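Local structure of probable acetolactate synthase isozyme III (Small subunit) (Nitrosomonas europaea ATCC 19718, 2PC6) at residues M11-G16 / V37-D42; R28-E33 / V59-K64; K104-I109 / L137-C142; N113-T118 / T123-G128. The protein probably serves as a regulatory small subunit, pairing with a second copy of itself and built from two domains of the ACT clan. All blocks are in the same frame, centred on the assembly; numbering follows the deposited sequence.

Interaction 1. Residues M11-G16 / V37-D42; sequences MENEAG and VAPTED
Trans to its backbone N (chi1 -175°), CG of Asn13 carries the amide out toward Pro39, while a chi1 of 40° and a twisted chi3 of -110° curl the end of Met11 back toward Val37. The two meetings are light. Asn13 ND2 stands 4.1 Å from Pro39 CG, the two side chains meeting at a slant with the amide nitrogen nearest that ring carbon, and the terminal methyl CE of Met11, present as selenomethionine, lies 4.3 Å from Val37 CG2. A long, flexible, unbranched apolar chain suits Met11, because it must span the width of an intervening strand: 45-54 runs between the two segments, and its Met48 touches both Met11 and Val37.

The polar ends of the Asn13 amide are taken up elsewhere. ND2 bonds to Pro43 O, and OD1 receives ND2 of Asn31 of the second subunit, so this side chain is held at both ends, against its own chain and across the interface. Its backbone is the centre of an inverse gamma turn, with a weak bond from Glu14 N to Glu12 O at 2.7 Å, which bends the chain off the strand just before helix 17-28.

Val37 pairs with an antiparallel strand of the second subunit, continuing the sheet across the dimer, an arrangement that fits the strand-edge association of ACT domains.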
loop_
_atom_site.group_PDB
_atom_site.type_symbol
_atom_site.label_atom_id
_atom_site.label_comp_id
_atom_site.label_asym_id
_atom_site.label_seq_id
_atom_site.Cartn_x
_atom_site.Cartn_y
_atom_site.Cartn_z
HETATM N N MSE A 11 -6.770 -10.232 -9.361
HETATM C CA MSE A 11 -5.941 -11.294 -9.876
HETATM C C MSE A 11 -5.745 -12.467 -8.976
HETATM O O MSE A 11 -5.866 -12.359 -7.758
HETATM C CB MSE A 11 -4.599 -10.768 -10.336
HETATM C CG MSE A 11 -3.970 -9.726 -9.477
HETATM SE SE MSE A 11 -2.109 -10.038 -9.849
HETATM C CE MSE A 11 -1.443 -10.840 -8.038
ATOM N N GLU A 12 -5.466 -13.597 -9.619
ATOM C CA GLU A 12 -5.052 -14.832 -8.965
ATOM C C GLU A 12 -3.978 -14.577 -7.914
ATOM O O GLU A 12 -2.863 -14.157 -8.240
ATOM C CB GLU A 12 -4.527 -15.835 -10.002
ATOM C CG GLU A 12 -5.482 -16.170 -11.195
ATOM C CD GLU A 12 -6.806 -16.888 -10.809
ATOM O OE1 GLU A 12 -7.188 -16.978 -9.612
ATOM O OE2 GLU A 12 -7.480 -17.368 -11.739
ATOM N N ASN A 13 -4.320 -14.813 -6.648
ATOM C CA ASN A 13 -3.357 -14.691 -5.567
ATOM C C ASN A 13 -2.354 -15.862 -5.585
ATOM O O ASN A 13 -2.365 -16.778 -4.720
ATOM C CB ASN A 13 -4.074 -14.558 -4.230
ATOM C CG ASN A 13 -3.119 -14.311 -3.083
ATOM O OD1 ASN A 13 -1.958 -13.891 -3.266
ATOM N ND2 ASN A 13 -3.590 -14.590 -1.894
ATOM N N GLU A 14 -1.486 -15.836 -6.588
ATOM C CA GLU A 14 -0.543 -16.944 -6.786
ATOM C C GLU A 14 0.863 -16.442 -7.145
ATOM O O GLU A 14 1.047 -15.266 -7.497
ATOM C CB GLU A 14 -1.069 -17.963 -7.818
ATOM C CG GLU A 14 -1.243 -17.378 -9.206
ATOM C CD GLU A 14 -1.814 -18.352 -10.228
ATOM O OE1 GLU A 14 -2.410 -19.377 -9.841
ATOM O OE2 GLU A 14 -1.672 -18.086 -11.438
ATOM N N ALA A 15 1.826 -17.362 -7.054
ATOM C CA ALA A 15 3.259 -17.069 -7.191
ATOM C C ALA A 15 3.576 -16.730 -8.644
ATOM O O ALA A 15 3.325 -17.530 -9.555
ATOM C CB ALA A 15 4.128 -18.293 -6.720
ATOM N N GLY A 16 4.130 -15.540 -8.846
ATOM C CA GLY A 16 4.520 -15.107 -10.176
ATOM C C GLY A 16 3.511 -14.141 -10.760
ATOM O O GLY A 16 3.867 -13.287 -11.576
ATOM N N VAL A 37 -1.133 -4.156 -3.658
ATOM C CA VAL A 37 -1.823 -5.413 -3.882
ATOM C C VAL A 37 -1.956 -6.146 -2.529
ATOM O O VAL A 37 -1.070 -6.076 -1.700
ATOM C CB VAL A 37 -1.070 -6.256 -4.956
ATOM C CG1 VAL A 37 0.363 -6.560 -4.527
ATOM C CG2 VAL A 37 -1.802 -7.541 -5.271
ATOM N N ALA A 38 -3.076 -6.800 -2.284
ATOM C CA ALA A 38 -3.286 -7.595 -1.058
ATOM C C ALA A 38 -4.515 -8.449 -1.283
ATOM O O ALA A 38 -5.280 -8.168 -2.199
ATOM C CB ALA A 38 -3.456 -6.697 0.197
ATOM N N PRO A 39 -4.700 -9.510 -0.477
ATOM C CA PRO A 39 -5.828 -10.426 -0.758
ATOM C C PRO A 39 -7.173 -9.748 -0.572
ATOM O O PRO A 39 -7.278 -8.787 0.197
ATOM C CB PRO A 39 -5.662 -11.551 0.312
ATOM C CG PRO A 39 -4.211 -11.481 0.745
ATOM C CD PRO A 39 -3.925 -9.948 0.708
ATOM N N THR A 40 -8.187 -10.228 -1.275
ATOM C CA THR A 40 -9.555 -9.771 -1.045
ATOM C C THR A 40 -10.243 -10.717 -0.047
ATOM O O THR A 40 -9.606 -11.655 0.472
ATOM C CB THR A 40 -10.361 -9.712 -2.373
ATOM O OG1 THR A 40 -10.538 -11.033 -2.896
ATOM C CG2 THR A 40 -9.646 -8.815 -3.412
ATOM N N GLU A 41 -11.524 -10.415 0.195
ATOM C CA GLU A 41 -12.501 -11.275 0.869
ATOM C C GLU A 41 -12.229 -12.749 0.564
ATOM O O GLU A 41 -12.228 -13.603 1.464
ATOM C CB GLU A 41 -13.923 -10.914 0.379
ATOM C CG GLU A 41 -14.225 -9.410 0.194
ATOM C CD GLU A 41 -13.845 -8.825 -1.160
ATOM O OE1 GLU A 41 -12.820 -8.179 -1.261
ATOM O OE2 GLU A 41 -14.577 -8.957 -2.142
ATOM N N ASP A 42 -11.965 -13.006 -0.719
ATOM C CA ASP A 42 -11.831 -14.352 -1.301
ATOM C C ASP A 42 -10.322 -14.545 -1.549
ATOM O O ASP A 42 -9.729 -13.853 -2.401
ATOM C CB ASP A 42 -12.631 -14.466 -2.618
ATOM C CG ASP A 42 -12.150 -15.612 -3.552
ATOM O OD1 ASP A 42 -11.345 -16.504 -3.171
ATOM O OD2 ASP A 42 -12.617 -15.603 -4.713
#

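Interaction 2. Residues R28-E33 / V59-K64; sequences RGYNIE and VEQITK
Tyr30 lays one face of its ring over the end of Ile62, whose CG1 sits almost exactly above the middle of the ring. The CH-pi distance from Ile62 CG1 to the ring centroid of Tyr30 is 3.6 Å, only 5° off the ring normal. The methyl beyond it, Ile62 CD1, slides back toward the root of the ring, reaching Tyr30 CG at 3.7 Å and Tyr30 CB at 3.9 Å. Isoleucine suits the place because its CG1 arm, extended through chi2 of 179°, lifts two carbons off the helix and lays them along the aromatic face, the two side chains running past each other in opposite directions.

On the other face the ring is covered by Arg28 CB, 3.6 Å above the plane and offset toward the rim. Arg28 lies at the close of helix 17-28, and Gly29, the first residue to leave helical geometry, has the positive phi of a Schellman motif, turning the chain so that Tyr30 can point at helix 56-68. Phe25 adds to this apolar cluster, touching both Tyr30 and Ile62. At the far end of the ring, Tyr30 OH passes 4.1 Å from Gln61 CG and is hydrogen-bonded to Gln65 OE1, one turn further along the helix.

The chemistry is therefore divided: dispersion and CH-pi attraction hold the ring flat against the helix, while the phenol oxygen has a polar partner in Gln65.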
loop_
_atom_site.group_PDB
_atom_site.type_symbol
_atom_site.label_atom_id
_atom_site.label_comp_id
_atom_site.label_asym_id
_atom_site.label_seq_id
_atom_site.Cartn_x
_atom_site.Cartn_y
_atom_site.Cartn_z
ATOM N N ARG A 28 8.315 -2.844 -21.752
ATOM C CA ARG A 28 7.975 -1.778 -22.691
ATOM C C ARG A 28 8.146 -0.381 -22.079
ATOM O O ARG A 28 7.808 0.647 -22.696
ATOM C CB ARG A 28 6.570 -1.985 -23.253
ATOM C CG ARG A 28 6.578 -2.772 -24.571
ATOM C CD ARG A 28 5.281 -2.587 -25.347
ATOM N NE ARG A 28 5.270 -3.208 -26.675
ATOM C CZ ARG A 28 4.954 -4.488 -26.903
ATOM N NH1 ARG A 28 4.664 -5.295 -25.868
ATOM N NH2 ARG A 28 4.940 -4.966 -28.163
ATOM N N GLY A 29 8.676 -0.356 -20.855
ATOM C CA GLY A 29 9.153 0.871 -20.266
ATOM C C GLY A 29 8.017 1.731 -19.780
ATOM O O GLY A 29 8.204 2.943 -19.578
ATOM N N TYR A 30 6.855 1.103 -19.582
ATOM C CA TYR A 30 5.687 1.747 -18.983
ATOM C C TYR A 30 5.981 2.142 -17.555
ATOM O O TYR A 30 6.708 1.437 -16.837
ATOM C CB TYR A 30 4.484 0.820 -19.003
ATOM C CG TYR A 30 4.048 0.381 -20.380
ATOM C CD1 TYR A 30 3.985 1.301 -21.434
ATOM C CD2 TYR A 30 3.676 -0.943 -20.635
ATOM C CE1 TYR A 30 3.574 0.927 -22.698
ATOM C CE2 TYR A 30 3.241 -1.333 -21.918
ATOM C CZ TYR A 30 3.197 -0.385 -22.946
ATOM O OH TYR A 30 2.773 -0.712 -24.232
ATOM N N ASN A 31 5.421 3.275 -17.164
ATOM C CA ASN A 31 5.646 3.836 -15.853
ATOM C C ASN A 31 4.719 3.151 -14.866
ATOM O O ASN A 31 3.557 2.890 -15.154
ATOM C CB ASN A 31 5.510 5.399 -15.893
ATOM C CG ASN A 31 4.783 5.989 -14.676
ATOM O OD1 ASN A 31 3.617 5.676 -14.427
ATOM N ND2 ASN A 31 5.453 6.899 -13.940
ATOM N N ILE A 32 5.266 2.826 -13.713
ATOM C CA ILE A 32 4.469 2.448 -12.575
ATOM C C ILE A 32 4.784 3.480 -11.514
ATOM O O ILE A 32 5.897 3.554 -11.009
ATOM C CB ILE A 32 4.825 1.024 -12.045
ATOM C CG1 ILE A 32 4.386 -0.025 -13.056
ATOM C CG2 ILE A 32 4.120 0.769 -10.711
ATOM C CD1 ILE A 32 4.574 -1.451 -12.616
ATOM N N GLU A 33 3.827 4.313 -11.179
ATOM C CA GLU A 33 4.167 5.313 -10.198
ATOM C C GLU A 33 4.196 4.641 -8.840
ATOM O O GLU A 33 5.151 4.800 -8.074
ATOM C CB GLU A 33 3.205 6.478 -10.214
ATOM C CG GLU A 33 3.874 7.704 -9.673
ATOM C CD GLU A 33 2.910 8.820 -9.388
ATOM O OE1 GLU A 33 1.688 8.651 -9.620
ATOM O OE2 GLU A 33 3.375 9.884 -8.921
ATOM N N VAL A 59 -2.233 4.193 -21.999
ATOM C CA VAL A 59 -3.006 3.492 -20.979
ATOM C C VAL A 59 -3.938 2.433 -21.555
ATOM O O VAL A 59 -3.938 1.285 -21.115
ATOM C CB VAL A 59 -3.766 4.463 -20.024
ATOM C CG1 VAL A 59 -4.900 3.758 -19.287
ATOM C CG2 VAL A 59 -2.816 5.099 -19.035
ATOM N N GLU A 60 -4.718 2.811 -22.554
ATOM C CA GLU A 60 -5.553 1.837 -23.256
ATOM C C GLU A 60 -4.750 0.602 -23.764
ATOM O O GLU A 60 -5.257 -0.517 -23.735
ATOM C CB GLU A 60 -6.389 2.519 -24.364
ATOM N N GLN A 61 -3.497 0.789 -24.167
ATOM C CA GLN A 61 -2.683 -0.353 -24.631
ATOM C C GLN A 61 -2.142 -1.229 -23.495
ATOM O O GLN A 61 -2.048 -2.458 -23.612
ATOM C CB GLN A 61 -1.551 0.108 -25.553
ATOM C CG GLN A 61 -0.780 -1.031 -26.230
ATOM C CD GLN A 61 -1.628 -1.955 -27.198
ATOM O OE1 GLN A 61 -2.334 -1.478 -28.103
ATOM N NE2 GLN A 61 -1.506 -3.277 -27.013
ATOM N N ILE A 62 -1.804 -0.592 -22.388
ATOM C CA ILE A 62 -1.426 -1.295 -21.164
ATOM C C ILE A 62 -2.617 -2.129 -20.673
ATOM O O ILE A 62 -2.476 -3.296 -20.276
ATOM C CB ILE A 62 -1.002 -0.259 -20.083
ATOM C CG1 ILE A 62 0.214 0.543 -20.586
ATOM C CG2 ILE A 62 -0.810 -0.926 -18.711
ATOM C CD1 ILE A 62 0.695 1.612 -19.616
ATOM N N THR A 63 -3.785 -1.497 -20.726
ATOM C CA THR A 63 -5.049 -2.078 -20.329
ATOM C C THR A 63 -5.411 -3.229 -21.245
ATOM O O THR A 63 -5.862 -4.279 -20.792
ATOM C CB THR A 63 -6.122 -0.976 -20.332
ATOM O OG1 THR A 63 -6.087 -0.317 -19.060
ATOM C CG2 THR A 63 -7.483 -1.517 -20.556
ATOM N N LYS A 64 -5.186 -3.045 -22.537
ATOM C CA LYS A 64 -5.397 -4.128 -23.464
ATOM C C LYS A 64 -4.450 -5.281 -23.078
ATOM O O LYS A 64 -4.918 -6.399 -22.814
ATOM C CB LYS A 64 -5.236 -3.669 -24.925
#

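Interaction 3. Residues K104-I109 / L137-C142; sequences KRLADI and LQAVDC
Two helices on one face of the second ACT-like sheet, 98-109 and 130-139, meet here through the side chain of Leu106 and the last turn of the other helix. Leu106 forks over the chain opposite, each methyl taking a different neighbour. Its CD1 branch approaches Val140 CG2 at 3.9 Å, and the same Leu106 CD1 passes 4.0 Å from the carbonyl Ala139 O, an unspecific van der Waals approach. The CD2 branch turns instead to the small side chain next door, with Leu106 CD2 at 4.0 Å from Ala139 CB.

The first torsion of Leu106 places CG trans to the carbonyl carbon (chi1 -79°), and chi2 of 174° extends the fork, so the two methyls straddle the join between helix and loop. Leucine fits because its split end can serve two partners; alanine fits because a single methyl lets the chains come close; and valine, the first residue to leave helical geometry, fills the turn with a compact branch. Val140 and Leu106 slant across each other.

Within 104-109 the charged side chains find their partners away from this contact. Lys104 NZ bridges to Asp108 OD1 at 2.8 Å, one turn along, using the syn lone pair of the carboxylate, and Arg105 pairs with Glu102.

Apolar packing between two helices laid side by side over an antiparallel four-stranded sheet is the alpha-beta layering of the ferredoxin-like ACT fold.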
loop_
_atom_site.group_PDB
_atom_site.type_symbol
_atom_site.label_atom_id
_atom_site.label_comp_id
_atom_site.label_asym_id
_atom_site.label_seq_id
_atom_site.Cartn_x
_atom_site.Cartn_y
_atom_site.Cartn_z
ATOM N N LYS A 104 5.087 18.651 15.565
ATOM C CA LYS A 104 3.831 18.324 16.226
ATOM C C LYS A 104 2.669 19.169 15.635
ATOM O O LYS A 104 1.583 18.637 15.340
ATOM C CB LYS A 104 3.958 18.483 17.735
ATOM C CG LYS A 104 2.660 18.189 18.530
ATOM C CD LYS A 104 2.145 16.702 18.352
ATOM C CE LYS A 104 1.171 16.313 19.501
ATOM N NZ LYS A 104 -0.291 16.599 19.215
ATOM N N ARG A 105 2.890 20.468 15.429
ATOM C CA ARG A 105 1.826 21.283 14.766
ATOM C C ARG A 105 1.409 20.748 13.401
ATOM O O ARG A 105 0.202 20.691 13.144
ATOM C CB ARG A 105 2.177 22.749 14.617
ATOM C CG ARG A 105 2.102 23.489 15.885
ATOM C CD ARG A 105 2.307 24.963 15.627
ATOM N NE ARG A 105 3.616 25.258 15.042
ATOM C CZ ARG A 105 4.695 25.565 15.760
ATOM N NH1 ARG A 105 4.630 25.595 17.084
ATOM N NH2 ARG A 105 5.849 25.823 15.142
ATOM N N LEU A 106 2.387 20.335 12.568
ATOM C CA LEU A 106 2.100 19.783 11.229
ATOM C C LEU A 106 1.374 18.478 11.316
ATOM O O LEU A 106 0.381 18.248 10.582
ATOM C CB LEU A 106 3.346 19.615 10.364
ATOM C CG LEU A 106 3.914 20.855 9.688
ATOM C CD1 LEU A 106 5.287 20.570 8.948
ATOM C CD2 LEU A 106 2.898 21.480 8.713
ATOM N N ALA A 107 1.825 17.609 12.210
ATOM C CA ALA A 107 1.060 16.390 12.427
ATOM C C ALA A 107 -0.409 16.771 12.743
ATOM O O ALA A 107 -1.319 16.258 12.076
ATOM C CB ALA A 107 1.676 15.502 13.523
ATOM N N ASP A 108 -0.667 17.642 13.718
ATOM C CA ASP A 108 -2.065 17.938 14.093
ATOM C C ASP A 108 -2.839 18.563 12.944
ATOM O O ASP A 108 -3.989 18.250 12.710
ATOM C CB ASP A 108 -2.182 18.870 15.327
ATOM C CG ASP A 108 -1.588 18.256 16.628
ATOM O OD1 ASP A 108 -1.503 17.013 16.761
ATOM O OD2 ASP A 108 -1.210 19.048 17.546
ATOM N N ILE A 109 -2.198 19.453 12.219
ATOM C CA ILE A 109 -2.885 20.151 11.129
ATOM C C ILE A 109 -3.387 19.152 10.068
ATOM O O ILE A 109 -4.515 19.252 9.603
ATOM C CB ILE A 109 -1.964 21.221 10.502
ATOM C CG1 ILE A 109 -1.856 22.411 11.445
ATOM C CG2 ILE A 109 -2.484 21.646 9.124
ATOM C CD1 ILE A 109 -0.615 23.258 11.227
ATOM N N LEU A 137 4.094 16.751 2.508
ATOM C CA LEU A 137 5.500 16.761 2.114
ATOM C C LEU A 137 5.968 18.097 1.610
ATOM O O LEU A 137 7.119 18.440 1.853
ATOM C CB LEU A 137 5.822 15.695 1.057
ATOM C CG LEU A 137 5.528 14.215 1.387
ATOM C CD1 LEU A 137 5.811 13.375 0.117
ATOM C CD2 LEU A 137 6.347 13.741 2.580
ATOM N N GLN A 138 5.118 18.855 0.903
ATOM C CA GLN A 138 5.496 20.227 0.505
ATOM C C GLN A 138 5.745 21.064 1.764
ATOM O O GLN A 138 6.722 21.819 1.843
ATOM C CB GLN A 138 4.450 20.893 -0.382
ATOM C CG GLN A 138 4.870 21.101 -1.876
ATOM N N ALA A 139 4.896 20.856 2.774
ATOM C CA ALA A 139 4.934 21.669 3.977
ATOM C C ALA A 139 6.109 21.328 4.874
ATOM O O ALA A 139 6.615 22.198 5.499
ATOM C CB ALA A 139 3.629 21.584 4.732
ATOM N N VAL A 140 6.563 20.086 4.926
ATOM C CA VAL A 140 7.727 19.769 5.753
ATOM C C VAL A 140 9.037 20.233 5.114
ATOM O O VAL A 140 9.169 20.218 3.880
ATOM C CB VAL A 140 7.825 18.273 5.981
ATOM C CG1 VAL A 140 8.896 17.990 7.011
ATOM C CG2 VAL A 140 6.513 17.750 6.535
ATOM N N ASP A 141 10.012 20.647 5.918
ATOM C CA ASP A 141 11.332 20.946 5.346
ATOM C C ASP A 141 11.939 19.593 4.992
ATOM O O ASP A 141 11.980 18.694 5.856
ATOM C CB ASP A 141 12.271 21.685 6.331
ATOM C CG ASP A 141 11.846 23.159 6.651
ATOM O OD1 ASP A 141 11.289 23.915 5.796
ATOM O OD2 ASP A 141 12.121 23.570 7.805
ATOM N N CYS A 142 12.417 19.463 3.752
ATOM C CA CYS A 142 13.010 18.216 3.254
ATOM C C CYS A 142 14.175 17.717 4.105
ATOM O O CYS A 142 14.242 16.526 4.399
ATOM C CB CYS A 142 13.416 18.319 1.765
ATOM S SG CYS A 142 14.705 19.536 1.346
#

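Interaction 4. Residues N113-T118 / T123-G128; sequences NIIDVT and TIELTG
Asp116 starts close to its neighbour: its CB lies 3.6 Å from Thr123 CB on the adjoining strand. With chi1 at -167°, CG swings trans to the backbone N and brings the carboxylate round toward the threonine hydroxyl without a direct bond. A water joins them instead. It donates to Asp116 OD2 at 2.6 Å and accepts from Thr123 OG1 at 2.7 Å. The carboxylate tip then belongs to the second subunit: OD2 also receives Gly159 N, and OD1 forms a salt bridge with Arg158, both of that chain. Aspartate suits this site by offering two oxygens to several donors at once.

Glu125 works on the same face. Its CB rests 3.5 Å from Asn113 O, and its OE1, 3.9 Å from Ile115 CG2, is paired with Arg86 of the second subunit.

The backbones run antiparallel, joined first by Asn113 N to Glu125 O at 2.8 Å and by the bond back from Glu125 N to Asn113 O. Then Ile115 N meets Thr123 O at 2.8 Å, while Thr123 N bonds to Asp116 O. Ile115 and Asp116 thus share Thr123, and the near-zero psi of Ile115 (8°) is consistent with a beta bulge.

On the other face Ile114 CG1 and Ile124 CG1 pack at 3.9 Å beneath helix 98-109, with Phe136 of helix 130-139 beside Ile124, while strand 83-94 bonds along the far edge of 121-128.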
loop_
_atom_site.group_PDB
_atom_site.type_symbol
_atom_site.label_atom_id
_atom_site.label_comp_id
_atom_site.label_asym_id
_atom_site.label_seq_id
_atom_site.Cartn_x
_atom_site.Cartn_y
_atom_site.Cartn_z
ATOM N N ASN A 113 -0.782 10.983 13.094
ATOM C CA ASN A 113 -0.546 10.623 14.480
ATOM C C ASN A 113 0.911 10.237 14.640
ATOM O O ASN A 113 1.493 9.573 13.775
ATOM C CB ASN A 113 -1.437 9.480 14.869
ATOM C CG ASN A 113 -2.896 9.875 14.887
ATOM O OD1 ASN A 113 -3.410 10.301 15.924
ATOM N ND2 ASN A 113 -3.572 9.763 13.744
ATOM N N ILE A 114 1.514 10.662 15.736
ATOM C CA ILE A 114 2.845 10.239 16.006
ATOM C C ILE A 114 2.794 8.833 16.587
ATOM O O ILE A 114 2.075 8.585 17.566
ATOM C CB ILE A 114 3.558 11.262 16.886
ATOM C CG1 ILE A 114 3.690 12.556 16.071
ATOM C CG2 ILE A 114 4.886 10.714 17.330
ATOM C CD1 ILE A 114 3.988 13.824 16.878
ATOM N N ILE A 115 3.505 7.906 15.948
ATOM C CA ILE A 115 3.468 6.531 16.420
ATOM C C ILE A 115 4.814 5.948 16.861
ATOM O O ILE A 115 4.891 4.770 17.129
ATOM C CB ILE A 115 2.826 5.608 15.393
ATOM C CG1 ILE A 115 3.625 5.659 14.078
ATOM C CG2 ILE A 115 1.373 5.994 15.216
ATOM C CD1 ILE A 115 3.389 4.497 13.110
ATOM N N ASP A 116 5.857 6.778 16.923
ATOM C CA ASP A 116 7.166 6.381 17.384
ATOM C C ASP A 116 7.825 7.635 17.849
ATOM O O ASP A 116 7.790 8.651 17.168
ATOM C CB ASP A 116 8.036 5.778 16.270
ATOM C CG ASP A 116 9.293 5.078 16.809
ATOM O OD1 ASP A 116 9.373 4.827 18.058
ATOM O OD2 ASP A 116 10.205 4.752 16.005
ATOM N N VAL A 117 8.436 7.603 19.013
ATOM C CA VAL A 117 8.989 8.857 19.476
ATOM C C VAL A 117 10.227 8.689 20.302
ATOM O O VAL A 117 10.232 7.842 21.193
ATOM C CB VAL A 117 7.923 9.758 20.190
ATOM C CG1 VAL A 117 6.930 8.934 20.944
ATOM C CG2 VAL A 117 8.591 10.781 21.097
ATOM N N THR A 118 11.282 9.449 19.958
ATOM C CA THR A 118 12.449 9.643 20.852
ATOM C C THR A 118 12.674 11.139 21.087
ATOM O O THR A 118 12.007 12.016 20.459
ATOM C CB THR A 118 13.759 9.174 20.236
ATOM O OG1 THR A 118 14.212 10.196 19.338
ATOM C CG2 THR A 118 13.590 7.862 19.511
ATOM N N THR A 123 8.033 9.498 14.362
ATOM C CA THR A 123 7.499 8.885 13.177
ATOM C C THR A 123 6.040 9.218 13.099
ATOM O O THR A 123 5.293 8.897 14.020
ATOM C CB THR A 123 7.728 7.411 13.132
ATOM O OG1 THR A 123 9.125 7.205 13.061
ATOM C CG2 THR A 123 7.150 6.822 11.849
ATOM N N ILE A 124 5.646 9.887 12.013
ATOM C CA ILE A 124 4.257 10.380 11.834
ATOM C C ILE A 124 3.455 9.539 10.852
ATOM O O ILE A 124 3.931 9.234 9.773
ATOM C CB ILE A 124 4.266 11.856 11.364
ATOM C CG1 ILE A 124 5.053 12.711 12.383
ATOM C CG2 ILE A 124 2.848 12.384 11.231
ATOM C CD1 ILE A 124 5.396 14.136 11.937
ATOM N N GLU A 125 2.230 9.176 11.228
ATOM C CA GLU A 125 1.364 8.400 10.368
ATOM C C GLU A 125 0.299 9.302 9.749
ATOM O O GLU A 125 -0.422 9.992 10.470
ATOM C CB GLU A 125 0.711 7.342 11.206
ATOM C CG GLU A 125 -0.209 6.416 10.458
ATOM C CD GLU A 125 -1.344 5.929 11.357
ATOM O OE1 GLU A 125 -1.144 5.170 12.361
ATOM O OE2 GLU A 125 -2.482 6.337 11.051
ATOM N N LEU A 126 0.201 9.284 8.418
ATOM C CA LEU A 126 -0.759 10.118 7.691
ATOM C C LEU A 126 -1.596 9.282 6.753
ATOM O O LEU A 126 -1.063 8.400 6.095
ATOM C CB LEU A 126 0.006 11.033 6.764
ATOM C CG LEU A 126 0.113 12.497 7.121
ATOM C CD1 LEU A 126 1.592 12.797 7.631
ATOM C CD2 LEU A 126 -0.203 13.315 5.843
ATOM N N THR A 127 -2.892 9.595 6.661
ATOM C CA THR A 127 -3.756 8.985 5.689
ATOM C C THR A 127 -4.581 10.092 5.045
ATOM O O THR A 127 -4.921 11.073 5.700
ATOM C CB THR A 127 -4.658 7.969 6.339
ATOM O OG1 THR A 127 -3.852 7.017 7.030
ATOM C CG2 THR A 127 -5.368 7.170 5.286
ATOM N N GLY A 128 -4.900 9.941 3.762
ATOM C CA GLY A 128 -5.627 10.976 3.025
ATOM C C GLY A 128 -5.592 10.695 1.542
ATOM O O GLY A 128 -5.177 9.631 1.106
HETATM O O HOH W 1 9.692 4.590 13.484
#

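From the N terminus, the chain leaves strand 3-12 and, through helix 17-28, returns to strand 34-39, closing interaction 1, which joins the ends of this inner and this edge strand across 45-54. Interaction 2 opens inside that loop, at 28-33, and closes beyond it, so the two cross; it ties the loop after helix 17-28 to helix 56-68. Interactions 3 and 4 come later, in the second domain. Helix 98-109 opens interaction 3, the hairpin of interaction 4 lies nested within that loop, and 137-142 closes it. These two touch, Lys104 CD packing on Ile114 CD1 at 3.7 Å. The centres of interactions 1 and 3 are about 35 Å apart.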